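Local coordinates for tyrosine specific protein phosphatase (Trypanosoma cruzi, PDB 4AZ1) that probably removes phosphate from phosphotyrosine side chains of proteins, as a member of the protein tyrosine phosphatase family, at residues Y18-V21 with Q22-F25; D253-V256 with Y257-S261; Q276-V279 with I280-L284; T283-R287 with L288-I292. All coordinates share one frame; numbering follows the deposited sequence.

Contact 1 of 4, residues Y18-V21 with Q22-F25; sequences YERV and QREF
R20 and E24 face each other one turn apart on helix 14-30, forming an i to i+4 salt bridge. R20 NE lies 2.8 Å from E24 OE2, and the hydrogen bond is bent, with an N-H...O angle of 130°. The donor comes from above the carboxylate, 46° out of its plane, while the oxygen is itself tilted off the guanidinium plane. The R20 chain leaves CB with CG anti to the backbone N (chi1 167°) and runs out extended, which carries NE to the level of E24. Further partners fix both ends: R20 NH1 bridges to D253, R20 NH2 bonds Y281 OH, and E24 OE1 takes the hydroxyls of Y277 and Y281. The buried arginine thus sits within a polar network that joins this N-terminal helix to helix 274-288 and, through D253, to the loop that leads into helix 255-266.

Backbone hydrogen bonds run beneath the pair in regular alpha-helical steps: E24 N reaches R20 O at 2.9 Å, and Q22, R23 and F25 bond in the same way to Y18, E19 and V21.

The remaining contact is packing. R23 bends at chi3 and folds back along the helix toward R20, with R20 CA over one face of its guanidinium. Its NH1 is 3.6 Å from R20 CA, and its NH2 is 3.5 Å from R20 CG.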
# COMPACT_ATOMS: atom_id res chain seq x y z
N TYR A 18 13.89 37.66 -16.89
CA TYR A 18 14.63 36.48 -16.45
C TYR A 18 15.36 36.74 -15.13
O TYR A 18 15.35 35.91 -14.23
CB TYR A 18 15.61 36.02 -17.54
CG TYR A 18 16.36 34.75 -17.20
CD1 TYR A 18 17.52 34.79 -16.45
CD2 TYR A 18 15.90 33.52 -17.65
CE1 TYR A 18 18.22 33.64 -16.15
CE2 TYR A 18 16.60 32.36 -17.35
CZ TYR A 18 17.76 32.43 -16.59
OH TYR A 18 18.46 31.29 -16.28
N GLU A 19 15.99 37.91 -15.03
CA GLU A 19 16.74 38.31 -13.85
C GLU A 19 15.86 38.57 -12.62
O GLU A 19 16.27 38.28 -11.50
CB GLU A 19 17.57 39.56 -14.17
CG GLU A 19 18.76 39.29 -15.07
CD GLU A 19 19.60 40.53 -15.34
OE1 GLU A 19 19.34 41.58 -14.71
OE2 GLU A 19 20.53 40.44 -16.17
N ARG A 20 14.68 39.14 -12.84
CA ARG A 20 13.74 39.36 -11.75
C ARG A 20 13.24 38.01 -11.19
O ARG A 20 13.16 37.84 -9.97
CB ARG A 20 12.56 40.21 -12.20
CG ARG A 20 11.41 40.18 -11.21
CD ARG A 20 10.30 41.15 -11.54
NE ARG A 20 9.07 40.72 -10.87
CZ ARG A 20 7.93 41.41 -10.85
NH1 ARG A 20 7.86 42.59 -11.45
NH2 ARG A 20 6.87 40.92 -10.21
N VAL A 21 12.92 37.07 -12.07
CA VAL A 21 12.48 35.75 -11.60
C VAL A 21 13.58 35.09 -10.77
O VAL A 21 13.33 34.65 -9.65
CB VAL A 21 12.04 34.80 -12.75
CG1 VAL A 21 11.58 33.44 -12.17
CG2 VAL A 21 10.91 35.42 -13.54
N GLN A 22 14.80 35.05 -11.30
CA GLN A 22 15.91 34.46 -10.55
C GLN A 22 16.09 35.15 -9.19
O GLN A 22 16.23 34.48 -8.16
CB GLN A 22 17.21 34.49 -11.37
CG GLN A 22 18.42 33.89 -10.63
CD GLN A 22 18.27 32.39 -10.31
OE1 GLN A 22 18.49 31.54 -11.18
NE2 GLN A 22 17.89 32.07 -9.07
N ARG A 23 16.05 36.48 -9.19
CA ARG A 23 16.21 37.26 -7.95
C ARG A 23 15.13 36.93 -6.92
O ARG A 23 15.42 36.73 -5.74
CB ARG A 23 16.18 38.74 -8.29
CG ARG A 23 16.55 39.65 -7.14
CD ARG A 23 16.45 41.12 -7.57
NE ARG A 23 15.06 41.48 -7.85
CZ ARG A 23 14.63 41.93 -9.03
NH1 ARG A 23 15.47 42.08 -10.05
NH2 ARG A 23 13.34 42.23 -9.17
N GLU A 24 13.87 36.86 -7.36
CA GLU A 24 12.77 36.53 -6.45
C GLU A 24 12.88 35.11 -5.91
O GLU A 24 12.64 34.87 -4.73
CB GLU A 24 11.42 36.70 -7.16
CG GLU A 24 10.96 38.15 -7.28
CD GLU A 24 9.66 38.27 -8.07
OE1 GLU A 24 9.04 37.22 -8.40
OE2 GLU A 24 9.25 39.41 -8.35
N PHE A 25 13.22 34.16 -6.78
CA PHE A 25 13.33 32.79 -6.31
C PHE A 25 14.46 32.65 -5.27
O PHE A 25 14.29 31.94 -4.27
CB PHE A 25 13.53 31.82 -7.47
CG PHE A 25 13.56 30.39 -7.05
CD1 PHE A 25 12.38 29.72 -6.73
CD2 PHE A 25 14.77 29.71 -6.93
CE1 PHE A 25 12.40 28.39 -6.33
CE2 PHE A 25 14.79 28.37 -6.53
CZ PHE A 25 13.60 27.72 -6.22

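Contact 2 of 4, residues D253-V256 with Y257-S261; sequences DTTV and YDVVS
At the start of helix 255-266, T254, just ahead of the helix, and D258 in its first turn are joined by a side-chain hydrogen bond that spans i to i+4. T254 OG1 donates to D258 OD2 at 2.6 Å, meeting the oxygen on its syn side but 35° out of the carboxylate plane. With chi1 at 63°, OG1 stands between the backbone N and the carbonyl carbon of its own residue, on the side where the aspartate arrives. D258 in turn has CG beside its backbone N, which folds the carboxylate back over the preceding turn. The same OG1 is also hydrogen-bonded to T252 OG1, so two polar neighbours fix its rotation. A carboxylate this close to the helix start would be expected to interact favourably with the positive end of the helix dipole.

Under this bond the backbone closes the turn: D258 N reaches T254 O at 2.8 Å, V259 N reaches T255 O at 2.8 Å, and V260 N reaches V256 O at 3.0 Å.

The apolar flank is formed by T255 and V259. They run alongside each other, with CG2 of T255 4.1 Å from CG2 of V259, on the side that meets helix 232-247. V256 and V260 face helix 274-288, and Y257 packs between that helix and helix 14-30. An acidic side chain in the first turn, near the end toward which the backbone N-H groups point, is common at alpha-helix N termini.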
# COMPACT_ATOMS: atom_id res chain seq x y z
N ASP A 253 1.67 43.45 -8.82
CA ASP A 253 3.06 43.22 -9.21
C ASP A 253 3.74 42.18 -8.31
O ASP A 253 4.76 41.61 -8.68
CB ASP A 253 3.81 44.57 -9.21
CG ASP A 253 5.25 44.45 -9.69
OD1 ASP A 253 5.53 43.65 -10.62
OD2 ASP A 253 6.10 45.15 -9.12
N THR A 254 3.14 41.92 -7.15
CA THR A 254 3.74 41.02 -6.16
C THR A 254 2.97 39.71 -5.97
O THR A 254 3.36 38.87 -5.15
CB THR A 254 3.88 41.71 -4.78
OG1 THR A 254 2.57 42.04 -4.28
CG2 THR A 254 4.73 42.97 -4.88
N THR A 255 1.88 39.54 -6.72
CA THR A 255 1.02 38.36 -6.59
C THR A 255 1.77 37.02 -6.61
O THR A 255 1.51 36.15 -5.76
CB THR A 255 -0.08 38.31 -7.66
OG1 THR A 255 -0.91 39.46 -7.55
CG2 THR A 255 -0.94 37.07 -7.51
N VAL A 256 2.69 36.82 -7.56
CA VAL A 256 3.35 35.52 -7.65
C VAL A 256 4.23 35.24 -6.45
O VAL A 256 4.18 34.16 -5.85
CB VAL A 256 4.19 35.35 -8.93
CG1 VAL A 256 4.71 33.91 -9.02
CG2 VAL A 256 3.35 35.64 -10.16
N TYR A 257 5.06 36.22 -6.10
CA TYR A 257 5.87 36.13 -4.91
C TYR A 257 4.98 35.90 -3.67
O TYR A 257 5.23 35.00 -2.87
CB TYR A 257 6.74 37.38 -4.74
CG TYR A 257 7.75 37.23 -3.63
CD1 TYR A 257 8.95 36.58 -3.85
CD2 TYR A 257 7.49 37.73 -2.35
CE1 TYR A 257 9.87 36.42 -2.83
CE2 TYR A 257 8.42 37.57 -1.32
CZ TYR A 257 9.60 36.91 -1.58
OH TYR A 257 10.53 36.74 -0.58
N ASP A 258 3.92 36.70 -3.52
CA ASP A 258 3.05 36.59 -2.34
C ASP A 258 2.37 35.22 -2.23
O ASP A 258 2.32 34.62 -1.14
CB ASP A 258 2.01 37.70 -2.35
CG ASP A 258 2.62 39.07 -2.13
OD1 ASP A 258 3.68 39.16 -1.47
OD2 ASP A 258 2.04 40.07 -2.61
N VAL A 259 1.85 34.73 -3.35
CA VAL A 259 1.21 33.43 -3.41
C VAL A 259 2.17 32.31 -3.03
O VAL A 259 1.83 31.44 -2.22
CB VAL A 259 0.65 33.17 -4.82
CG1 VAL A 259 0.49 31.68 -5.07
CG2 VAL A 259 -0.68 33.90 -4.99
N VAL A 260 3.37 32.33 -3.60
CA VAL A 260 4.33 31.28 -3.29
C VAL A 260 4.79 31.40 -1.83
O VAL A 260 4.94 30.39 -1.14
CB VAL A 260 5.51 31.28 -4.28
CG1 VAL A 260 6.58 30.26 -3.87
CG2 VAL A 260 4.99 30.92 -5.66
N SER A 261 4.94 32.63 -1.35
CA SER A 261 5.34 32.84 0.03
C SER A 261 4.31 32.21 0.98
O SER A 261 4.67 31.53 1.94
CB SER A 261 5.50 34.33 0.32
OG SER A 261 6.70 34.57 1.03

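Contact 3 of 4, residues Q276-V279 with I280-L284; sequences QYFV and IYLTL
Y281 stacks against Y277 one turn back on helix 274-288, the two rings forming an offset edge-to-face (T-shaped) pair. Beginning at CB, Y281 rests 3.5 Å from F278 O. Farther out, CD2 passes 4.1 Å from Y277 O. The leading ring edge then arrives: Y281 CE2 is 3.9 Å from Y277 CE2, which lies in the plane of the Y281 ring. The planes stand at 78° with centroids 5.9 Å apart, and it is Y281 that turns its edge to the face of Y277. At the tip, Y281 OH is 4.0 Å from Y277 OH; both hydroxyls hydrogen-bond to E24 OE1, and Y281 OH also takes R20 NH2. Running alongside each other, the two side chains bring their polar ends to helix 14-30, while F9 stacks on the Y281 ring.

Around the helix, F278 and L282 meet through CD1 and CG at 4.1 Å, the pair facing helix 293-299. T283 CG2 comes close to V279 O, with V279 CG1 farther off. Backbone bonds follow the alpha-helical i to i+4 pattern at L282 N to F278 O and T283 N to V279 O, and I280 N makes a weak i to i+3 bond to Y277 O. The T283 hydroxyl turns back on the helix: OG1 donates to I280 O at 3.0 Å, from the same face of that carbonyl as L284 N.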
# COMPACT_ATOMS: atom_id res chain seq x y z
N GLN A 276 10.46 26.15 -12.00
CA GLN A 276 9.08 25.89 -11.61
C GLN A 276 8.39 27.18 -11.16
O GLN A 276 7.21 27.37 -11.40
CB GLN A 276 9.00 24.81 -10.51
CG GLN A 276 9.31 23.38 -11.03
CD GLN A 276 9.71 22.44 -9.91
OE1 GLN A 276 9.78 22.86 -8.74
NE2 GLN A 276 10.01 21.18 -10.24
N TYR A 277 9.15 28.07 -10.53
CA TYR A 277 8.63 29.38 -10.12
C TYR A 277 8.40 30.23 -11.37
O TYR A 277 7.38 30.94 -11.51
CB TYR A 277 9.64 30.05 -9.16
CG TYR A 277 9.23 31.42 -8.64
CD1 TYR A 277 8.19 31.56 -7.72
CD2 TYR A 277 9.90 32.56 -9.05
CE1 TYR A 277 7.82 32.82 -7.23
CE2 TYR A 277 9.53 33.83 -8.58
CZ TYR A 277 8.50 33.94 -7.66
OH TYR A 277 8.14 35.19 -7.18
N PHE A 278 9.34 30.15 -12.29
CA PHE A 278 9.21 30.81 -13.59
C PHE A 278 7.91 30.41 -14.30
O PHE A 278 7.21 31.27 -14.84
CB PHE A 278 10.41 30.47 -14.45
CG PHE A 278 10.89 31.61 -15.27
CD1 PHE A 278 9.98 32.41 -15.96
CD2 PHE A 278 12.25 31.92 -15.33
CE1 PHE A 278 10.43 33.50 -16.72
CE2 PHE A 278 12.70 33.00 -16.08
CZ PHE A 278 11.79 33.79 -16.78
N VAL A 279 7.56 29.12 -14.27
CA VAL A 279 6.35 28.65 -14.96
C VAL A 279 5.08 29.41 -14.50
O VAL A 279 4.19 29.67 -15.32
CB VAL A 279 6.17 27.10 -14.87
CG1 VAL A 279 4.84 26.66 -15.53
CG2 VAL A 279 7.32 26.39 -15.57
N ILE A 280 5.01 29.81 -13.23
CA ILE A 280 3.83 30.57 -12.80
C ILE A 280 3.73 31.89 -13.57
O ILE A 280 2.65 32.23 -14.04
CB ILE A 280 3.77 30.81 -11.28
CG1 ILE A 280 3.90 29.48 -10.52
CG2 ILE A 280 2.45 31.52 -10.88
CD1 ILE A 280 4.21 29.66 -9.04
N TYR A 281 4.83 32.62 -13.72
CA TYR A 281 4.80 33.83 -14.56
C TYR A 281 4.41 33.52 -16.01
O TYR A 281 3.68 34.30 -16.63
CB TYR A 281 6.15 34.55 -14.54
CG TYR A 281 6.38 35.43 -13.32
CD1 TYR A 281 5.89 36.73 -13.28
CD2 TYR A 281 7.10 34.97 -12.22
CE1 TYR A 281 6.10 37.55 -12.17
CE2 TYR A 281 7.31 35.77 -11.11
CZ TYR A 281 6.81 37.07 -11.10
OH TYR A 281 7.03 37.88 -9.99
N LEU A 282 4.93 32.42 -16.55
CA LEU A 282 4.63 32.03 -17.93
C LEU A 282 3.14 31.75 -18.14
O LEU A 282 2.58 32.10 -19.18
CB LEU A 282 5.44 30.79 -18.33
CG LEU A 282 6.95 31.00 -18.30
CD1 LEU A 282 7.70 29.72 -18.70
CD2 LEU A 282 7.32 32.17 -19.19
N THR A 283 2.51 31.10 -17.17
CA THR A 283 1.07 30.83 -17.32
C THR A 283 0.29 32.14 -17.29
O THR A 283 -0.71 32.29 -17.99
CB THR A 283 0.52 29.84 -16.26
OG1 THR A 283 0.38 30.50 -15.00
CG2 THR A 283 1.43 28.66 -16.11
N LEU A 284 0.75 33.11 -16.49
CA LEU A 284 0.05 34.39 -16.41
C LEU A 284 0.18 35.09 -17.75
O LEU A 284 -0.81 35.59 -18.30
CB LEU A 284 0.61 35.27 -15.29
CG LEU A 284 0.19 34.90 -13.86
CD1 LEU A 284 0.96 35.73 -12.86
CD2 LEU A 284 -1.33 35.10 -13.65

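Contact 4 of 4, residues T283-R287 with L288-I292; sequences TLMCR and LGVDI
G289 N stands over the face of the C286 peptide carbonyl, 68° out of its plane and 2.8 Å from the oxygen, in a Schellman motif that ends helix 274-288. V290 N likewise comes from above the M285 carbonyl, 40° out of plane, and reaches M285 O at 2.8 Å. L288 N still bonds L284 O in the helical manner. G289 makes the reversal with a positive phi of 79°; lacking a side chain, it avoids a clash with the preceding carbonyl oxygen.

The flat guanidinium of R287 points away from the turn, to E207 and E247, tying the helix end to helices 203-215 and 232-247.

Apolar groups fasten the loop onto the last turn. The M285 chain, bent at chi3, brings CE to 3.6 Å from V290 CG1, the hydrophobic contact between C3 and C'' that commonly accompanies a Schellman motif. At the end of the loop I292, the N-cap residue of helix 293-299, returns to the helix with both arms. Its CG2 touches M285 CB at 3.7 Å, and its CD1 lies 3.6 Å from C286 SG.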
# COMPACT_ATOMS: atom_id res chain seq x y z
N THR A 283 2.51 31.10 -17.17
CA THR A 283 1.07 30.83 -17.32
C THR A 283 0.29 32.14 -17.29
O THR A 283 -0.71 32.29 -17.99
CB THR A 283 0.52 29.84 -16.26
OG1 THR A 283 0.38 30.50 -15.00
CG2 THR A 283 1.43 28.66 -16.11
N LEU A 284 0.75 33.11 -16.49
CA LEU A 284 0.05 34.39 -16.41
C LEU A 284 0.18 35.09 -17.75
O LEU A 284 -0.81 35.59 -18.30
CB LEU A 284 0.61 35.27 -15.29
CG LEU A 284 0.19 34.90 -13.86
CD1 LEU A 284 0.96 35.73 -12.86
CD2 LEU A 284 -1.33 35.10 -13.65
N MET A 285 1.39 35.10 -18.29
CA MET A 285 1.64 35.71 -19.58
C MET A 285 0.80 35.08 -20.69
O MET A 285 0.15 35.80 -21.45
CB MET A 285 3.14 35.65 -19.92
CG MET A 285 4.00 36.47 -18.96
SD MET A 285 5.77 36.22 -19.23
CE MET A 285 6.00 37.18 -20.75
N CYS A 286 0.78 33.75 -20.77
CA CYS A 286 -0.05 33.07 -21.77
C CYS A 286 -1.53 33.45 -21.65
O CYS A 286 -2.18 33.76 -22.65
CB CYS A 286 0.11 31.55 -21.69
SG CYS A 286 1.73 30.98 -22.21
N ARG A 287 -2.06 33.44 -20.42
CA ARG A 287 -3.46 33.83 -20.22
C ARG A 287 -3.69 35.25 -20.73
O ARG A 287 -4.74 35.54 -21.31
CB ARG A 287 -3.85 33.74 -18.74
CG ARG A 287 -5.27 34.19 -18.43
CD ARG A 287 -6.33 33.27 -19.07
NE ARG A 287 -6.37 31.94 -18.45
CZ ARG A 287 -7.00 31.66 -17.31
NH1 ARG A 287 -7.64 32.62 -16.66
NH2 ARG A 287 -6.98 30.43 -16.82
N LEU A 288 -2.69 36.10 -20.55
CA LEU A 288 -2.76 37.49 -20.99
C LEU A 288 -2.48 37.64 -22.48
O LEU A 288 -2.64 38.72 -23.04
CB LEU A 288 -1.78 38.35 -20.18
CG LEU A 288 -2.21 38.54 -18.73
CD1 LEU A 288 -1.15 39.27 -17.91
CD2 LEU A 288 -3.53 39.29 -18.69
N GLY A 289 -2.07 36.56 -23.14
CA GLY A 289 -1.79 36.64 -24.56
C GLY A 289 -0.44 37.26 -24.87
O GLY A 289 -0.21 37.75 -25.98
N VAL A 290 0.45 37.25 -23.88
CA VAL A 290 1.81 37.73 -24.08
C VAL A 290 2.72 36.58 -24.49
O VAL A 290 2.72 35.51 -23.86
CB VAL A 290 2.35 38.43 -22.81
CG1 VAL A 290 3.78 38.90 -23.04
CG2 VAL A 290 1.47 39.63 -22.45
N ASP A 291 3.50 36.80 -25.55
CA ASP A 291 4.41 35.77 -26.07
C ASP A 291 5.50 35.39 -25.07
O ASP A 291 6.17 36.26 -24.52
CB ASP A 291 5.03 36.23 -27.38
CG ASP A 291 5.52 35.08 -28.23
OD1 ASP A 291 4.69 34.49 -28.97
OD2 ASP A 291 6.73 34.76 -28.16
N ILE A 292 5.68 34.09 -24.85
CA ILE A 292 6.66 33.59 -23.88
C ILE A 292 7.82 32.86 -24.56
O ILE A 292 8.66 32.25 -23.89
CB ILE A 292 6.00 32.60 -22.89
CG1 ILE A 292 5.45 31.36 -23.63
CG2 ILE A 292 4.92 33.29 -22.07
CD1 ILE A 292 5.16 30.19 -22.70

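How the contacts relate
Each contact is a local one within a continuous stretch, so none closes a long loop, and none nests in or crosses another. From the N terminus, contact 1 lies on helix 14-30, far ahead in sequence of the others. Contact 2 starts helix 255-266, contact 3 covers the first part and middle of helix 274-288, and contact 4 overlaps it at T283 and L284. In space, contacts 1, 2 and 3 touch pairwise, their centres 11 to 12 Å apart: F278 packs on V21 and Y18, and I280 on V260. Contact 4 reaches contact 2 where L284 meets V256. Contacts 1 to 3 join the N-terminal helix to helices 255-266 and 274-288, and contact 4 turns the chain on toward helix 293-299.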